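Local coordinates for uncharacterized protein (Bacteroides eggerthii, PDB 4FTD) that is of unknown function but pairs an immunoglobulin-like domain with a six-bladed beta-propeller and may take part in carbohydrate metabolism, at residues Val89-Ile92 / Arg97-Asp100; Ala114-Pro119 / Pro396-Lys401. All coordinates share one frame; numbering follows the deposited sequence.

Contact 1 of 2, residues Val89-Ile92 / Arg97-Asp100; sequences VLRI and RYKD
R91 and D100 face each other across two antiparallel strands, and their side chains run side by side on the same face of the sheet. The arginine takes the carboxylate side-on: NE of R91 gives its N-H to OD1 of D100 at 2.7 Å, almost perfectly straight, while NH2 of R91 reaches OD2 of D100 at 2.9 Å. Each oxygen accepts through its syn lone pair, and the guanidinium and carboxylate planes lie only 8° apart, so the two groups form one flat, two-pronged salt bridge. R91 gets there by leaving its backbone with CG anti to N (chi1 174°), running extended through CG and then bending at chi3 (-60°), which brings the NE side of the group round to the aspartate. CE2 of Y98 lies over one face of the guanidinium, the ring set obliquely to it; CD2 of Y98 is 3.8 Å from NE of R91. On the other flank CG1 of V89 sits 3.5 Å from CG of D100, a methyl laid against the carboxylate carbon.

I92 and K99 occupy the reverse face. Their backbones exchange both bonds of a hydrogen-bonded pair: N of I92 to O of K99 at 3.0 Å, and N of K99 to O of I92 at 2.9 Å. Above them CG1 of I92 lies alongside CB of K99 at 4.1 Å, before the lysine chain leads off to a salt bridge with E39. I92 itself packs on L64, with L90 beside it in the interior on L17 and I60. R91 with D100 and I92 with K99 are the neighbouring non-hydrogen-bonded and hydrogen-bonded pairs of a classic antiparallel beta hairpin, here part of the immunoglobulin-like domain.

Contact 2 of 2, residues Ala114-Pro119 / Pro396-Lys401; sequences ADFEKP and PIYQFK
F116 lays one face of its ring against I397 and Y398, and most of this contact is that broad, flat bump on their apolar surface. CG2 of I397 stands 4.2 Å from the centroid of the F116 ring, 20° off the normal, a CH-pi contact displaced toward the rim. While CG2 covers the face, CD1 of I397, on the same side, meets CD2 of F116 at the rim, 3.8 Å away. That division follows from I397 having CG1 anti to its backbone N (chi1 -168°). Over the opposite face lies CB of A114, 3.8 Å above the plane of the F116 ring and again toward the rim, so the phenyl is sandwiched between two methyls.

Y398 fills in obliquely at the CD1 side, its CB 3.7 Å from CD1 of F116. Its ring then runs on past the turn to P119, whose CB meets OH of Y398 at 4.0 Å and CE1 at 4.2 Å: a second, shallower bump. The type I turn from D115 to K118 presents F116 to the strand, and an Asx turn, with OD1 of D115 accepting from N of E117, helps to hold it. F445, edge-to-face with both F116 and Y398, and Y352, edge-to-face with F116, close round the ring. Where strand 398-401 begins there is a classic beta bulge, I397 and Y398 together sitting opposite the single residue V372.

With an alanine in place of F116, a gap would probably open between I397, Y398 and F445, and both branches of the isoleucine would lose the ring they rest on. No hydrogen bond or charge pair joins the two segments, so what holds them together is shape and apolar, aromatic contact.

From the N terminus the chain first builds the immunoglobulin-like sheet, and contact 1 closes within it: strand 85-93 turns back after a few residues into strand 98-106, a short, local loop. The chain then leaves for the propeller, where segment 114-119 leads into strand 120-125, and contact 2 waits for segment 396-401, with 276 residues in between that run round most of the blades. The contacts therefore follow in series, neither nesting nor crossing. The centres of contacts 1 and 2 lie about 46 Å apart, their nearest atoms about 32 Å. Contact 1 ties two neighbouring strands; contact 2 ties the propeller's entry to strand 398-401, beside the sheet that pairs strand 120-125 with strand 439-446.

Contact 1 of 2, residues Val89-Ile92 / Arg97-Asp100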
loop_
_atom_site.group_PDB
_atom_site.type_symbol
_atom_site.label_atom_id
_atom_site.label_comp_id
_atom_site.label_asym_id
_atom_site.label_seq_id
_atom_site.Cartn_x
_atom_site.Cartn_y
_atom_site.Cartn_z
ATOM N N VAL A 89 -35.592 -24.904 12.448
ATOM C CA VAL A 89 -35.573 -26.100 13.274
ATOM C C VAL A 89 -35.688 -27.314 12.358
ATOM O O VAL A 89 -36.538 -27.348 11.488
ATOM C CB VAL A 89 -36.706 -26.098 14.340
ATOM C CG1 VAL A 89 -36.813 -27.453 14.995
ATOM C CG2 VAL A 89 -36.428 -25.046 15.417
ATOM N N LEU A 90 -34.768 -28.265 12.502
ATOM C CA LEU A 90 -34.888 -29.567 11.866
ATOM C C LEU A 90 -35.269 -30.522 12.980
ATOM O O LEU A 90 -34.482 -30.739 13.914
ATOM C CB LEU A 90 -33.595 -30.043 11.221
ATOM C CG LEU A 90 -33.657 -31.423 10.550
ATOM C CD1 LEU A 90 -32.950 -31.420 9.229
ATOM C CD2 LEU A 90 -33.042 -32.502 11.436
ATOM N N ARG A 91 -36.474 -31.080 12.882
ATOM C CA ARG A 91 -37.012 -31.996 13.869
ATOM C C ARG A 91 -36.953 -33.469 13.409
ATOM O O ARG A 91 -37.372 -33.791 12.310
ATOM C CB ARG A 91 -38.437 -31.584 14.242
ATOM C CG ARG A 91 -39.186 -32.539 15.177
ATOM C CD ARG A 91 -40.474 -31.942 15.719
ATOM N NE ARG A 91 -40.193 -30.731 16.482
ATOM C CZ ARG A 91 -41.091 -29.843 16.889
ATOM N NH1 ARG A 91 -42.386 -29.998 16.636
ATOM N NH2 ARG A 91 -40.679 -28.782 17.580
ATOM N N ILE A 92 -36.398 -34.332 14.260
ATOM C CA ILE A 92 -36.428 -35.769 14.016
ATOM C C ILE A 92 -37.354 -36.395 15.073
ATOM O O ILE A 92 -37.391 -35.960 16.245
ATOM C CB ILE A 92 -35.018 -36.356 13.866
ATOM C CG1 ILE A 92 -34.290 -36.357 15.179
ATOM C CG2 ILE A 92 -34.212 -35.562 12.797
ATOM C CD1 ILE A 92 -33.097 -37.267 15.124
ATOM N N ARG A 97 -40.603 -39.945 20.769
ATOM C CA ARG A 97 -39.525 -39.026 21.137
ATOM C C ARG A 97 -39.306 -38.149 19.977
ATOM O O ARG A 97 -39.598 -38.536 18.859
ATOM C CB ARG A 97 -38.217 -39.778 21.389
ATOM C CG ARG A 97 -38.318 -40.813 22.484
ATOM C CD ARG A 97 -36.984 -41.466 22.791
ATOM N NE ARG A 97 -36.798 -41.389 24.230
ATOM C CZ ARG A 97 -36.434 -40.285 24.881
ATOM N NH1 ARG A 97 -36.170 -39.149 24.229
ATOM N NH2 ARG A 97 -36.330 -40.317 26.204
ATOM N N TYR A 98 -38.753 -36.984 20.221
ATOM C CA TYR A 98 -38.387 -36.085 19.154
ATOM C C TYR A 98 -37.169 -35.288 19.614
ATOM O O TYR A 98 -36.922 -35.200 20.808
ATOM C CB TYR A 98 -39.552 -35.171 18.762
ATOM C CG TYR A 98 -39.847 -34.078 19.743
ATOM C CD1 TYR A 98 -40.663 -34.301 20.854
ATOM C CD2 TYR A 98 -39.291 -32.813 19.578
ATOM C CE1 TYR A 98 -40.930 -33.289 21.782
ATOM C CE2 TYR A 98 -39.539 -31.798 20.508
ATOM C CZ TYR A 98 -40.377 -32.030 21.584
ATOM O OH TYR A 98 -40.600 -31.008 22.496
ATOM N N LYS A 99 -36.455 -34.709 18.662
ATOM C CA LYS A 99 -35.264 -33.917 18.948
ATOM C C LYS A 99 -35.176 -32.819 17.921
ATOM O O LYS A 99 -35.313 -33.062 16.728
ATOM C CB LYS A 99 -33.994 -34.775 18.913
ATOM C CG LYS A 99 -32.720 -34.018 19.312
ATOM C CD LYS A 99 -31.473 -34.892 19.315
ATOM C CE LYS A 99 -31.368 -35.775 20.552
ATOM N NZ LYS A 99 -30.302 -36.801 20.382
ATOM N N ASP A 100 -34.950 -31.599 18.396
ATOM C CA ASP A 100 -34.835 -30.431 17.526
ATOM C C ASP A 100 -33.370 -29.978 17.378
ATOM O O ASP A 100 -32.648 -29.810 18.359
ATOM C CB ASP A 100 -35.661 -29.281 18.079
ATOM C CG ASP A 100 -37.181 -29.459 17.871
ATOM O OD1 ASP A 100 -37.618 -30.365 17.128
ATOM O OD2 ASP A 100 -37.949 -28.642 18.445
#

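Contact 2 of 2, residues Ala114-Pro119 / Pro396-Lys401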
loop_
_atom_site.group_PDB
_atom_site.type_symbol
_atom_site.label_atom_id
_atom_site.label_comp_id
_atom_site.label_asym_id
_atom_site.label_seq_id
_atom_site.Cartn_x
_atom_site.Cartn_y
_atom_site.Cartn_z
ATOM N N ALA A 114 -6.600 -6.769 -0.220
ATOM C CA ALA A 114 -5.486 -7.528 0.324
ATOM C C ALA A 114 -5.870 -8.123 1.669
ATOM O O ALA A 114 -6.703 -7.582 2.392
ATOM C CB ALA A 114 -4.294 -6.613 0.520
ATOM N N ASP A 115 -5.261 -9.248 2.004
ATOM C CA ASP A 115 -5.437 -9.828 3.318
ATOM C C ASP A 115 -4.241 -9.395 4.162
ATOM O O ASP A 115 -3.168 -10.007 4.133
ATOM C CB ASP A 115 -5.523 -11.319 3.228
ATOM C CG ASP A 115 -5.936 -11.954 4.527
ATOM O OD1 ASP A 115 -5.863 -11.311 5.598
ATOM O OD2 ASP A 115 -6.333 -13.117 4.448
ATOM N N PHE A 116 -4.461 -8.341 4.933
ATOM C CA PHE A 116 -3.419 -7.775 5.784
ATOM C C PHE A 116 -3.066 -8.636 6.992
ATOM O O PHE A 116 -2.087 -8.355 7.664
ATOM C CB PHE A 116 -3.788 -6.365 6.198
ATOM C CG PHE A 116 -3.824 -5.415 5.048
ATOM C CD1 PHE A 116 -2.643 -4.948 4.496
ATOM C CD2 PHE A 116 -5.033 -5.004 4.493
ATOM C CE1 PHE A 116 -2.658 -4.061 3.431
ATOM C CE2 PHE A 116 -5.056 -4.117 3.428
ATOM C CZ PHE A 116 -3.863 -3.645 2.895
ATOM N N GLU A 117 -3.834 -9.700 7.220
ATOM C CA GLU A 117 -3.550 -10.687 8.283
ATOM C C GLU A 117 -2.505 -11.730 7.849
ATOM O O GLU A 117 -2.118 -12.567 8.664
ATOM C CB GLU A 117 -4.815 -11.467 8.652
ATOM C CG GLU A 117 -6.044 -10.654 8.991
ATOM C CD GLU A 117 -6.102 -10.289 10.447
ATOM O OE1 GLU A 117 -5.156 -9.624 10.926
ATOM O OE2 GLU A 117 -7.103 -10.674 11.094
ATOM N N LYS A 118 -2.081 -11.700 6.578
ATOM C CA LYS A 118 -1.125 -12.659 6.013
ATOM C C LYS A 118 0.097 -11.976 5.350
ATOM O O LYS A 118 0.413 -12.247 4.192
ATOM C CB LYS A 118 -1.860 -13.557 5.013
ATOM C CG LYS A 118 -2.998 -14.365 5.631
ATOM C CD LYS A 118 -3.863 -15.012 4.554
ATOM C CE LYS A 118 -3.349 -16.365 4.122
ATOM N NZ LYS A 118 -3.945 -17.438 4.987
ATOM N N PRO A 119 0.790 -11.090 6.095
ATOM C CA PRO A 119 1.984 -10.465 5.560
ATOM C C PRO A 119 3.129 -11.439 5.368
ATOM O O PRO A 119 3.277 -12.365 6.146
ATOM C CB PRO A 119 2.372 -9.460 6.648
ATOM C CG PRO A 119 1.860 -10.048 7.897
ATOM C CD PRO A 119 0.606 -10.778 7.540
ATOM N N PRO A 396 -4.559 2.829 11.249
ATOM C CA PRO A 396 -4.171 2.136 10.020
ATOM C C PRO A 396 -4.685 0.691 10.033
ATOM O O PRO A 396 -4.868 0.122 11.097
ATOM C CB PRO A 396 -2.643 2.164 10.050
ATOM C CG PRO A 396 -2.263 2.504 11.431
ATOM C CD PRO A 396 -3.399 3.278 12.031
ATOM N N ILE A 397 -4.974 0.135 8.861
ATOM C CA ILE A 397 -5.357 -1.267 8.717
ATOM C C ILE A 397 -4.098 -2.169 8.758
ATOM O O ILE A 397 -4.206 -3.354 8.947
ATOM C CB ILE A 397 -6.187 -1.477 7.433
ATOM C CG1 ILE A 397 -6.841 -2.855 7.407
ATOM C CG2 ILE A 397 -5.344 -1.285 6.191
ATOM C CD1 ILE A 397 -7.811 -3.025 6.258
ATOM N N TYR A 398 -2.903 -1.606 8.584
ATOM C CA TYR A 398 -1.645 -2.369 8.698
ATOM C C TYR A 398 -0.520 -1.415 9.090
ATOM O O TYR A 398 -0.494 -0.286 8.623
ATOM C CB TYR A 398 -1.276 -3.073 7.370
ATOM C CG TYR A 398 0.032 -3.831 7.455
ATOM C CD1 TYR A 398 0.098 -5.061 8.105
ATOM C CD2 TYR A 398 1.218 -3.288 6.942
ATOM C CE1 TYR A 398 1.301 -5.748 8.221
ATOM C CE2 TYR A 398 2.428 -3.963 7.063
ATOM C CZ TYR A 398 2.465 -5.191 7.690
ATOM O OH TYR A 398 3.659 -5.842 7.818
ATOM N N GLN A 399 0.397 -1.879 9.941
ATOM C CA GLN A 399 1.543 -1.096 10.379
ATOM C C GLN A 399 2.758 -1.989 10.487
ATOM O O GLN A 399 2.653 -3.115 10.980
ATOM C CB GLN A 399 1.289 -0.502 11.756
ATOM C CG GLN A 399 2.372 0.450 12.242
ATOM C CD GLN A 399 2.102 0.955 13.633
ATOM O OE1 GLN A 399 2.083 0.188 14.589
ATOM N NE2 GLN A 399 1.901 2.240 13.752
ATOM N N PHE A 400 3.894 -1.502 9.998
ATOM C CA PHE A 400 5.164 -2.173 10.197
ATOM C C PHE A 400 6.127 -1.120 10.716
ATOM O O PHE A 400 6.475 -0.197 10.007
ATOM C CB PHE A 400 5.716 -2.857 8.946
ATOM C CG PHE A 400 6.922 -3.707 9.251
ATOM C CD1 PHE A 400 8.188 -3.138 9.318
ATOM C CD2 PHE A 400 6.778 -5.059 9.549
ATOM C CE1 PHE A 400 9.298 -3.901 9.656
ATOM C CE2 PHE A 400 7.888 -5.831 9.889
ATOM C CZ PHE A 400 9.146 -5.243 9.957
ATOM N N LYS A 401 6.518 -1.262 11.966
ATOM C CA LYS A 401 7.412 -0.344 12.625
ATOM C C LYS A 401 8.850 -0.606 12.202
ATOM O O LYS A 401 9.331 -1.734 12.337
ATOM C CB LYS A 401 7.246 -0.523 14.122
ATOM C CG LYS A 401 6.002 0.151 14.675
ATOM C CD LYS A 401 5.947 -0.058 16.175
ATOM C CE LYS A 401 5.738 1.242 16.914
ATOM N NZ LYS A 401 6.883 2.219 16.824
#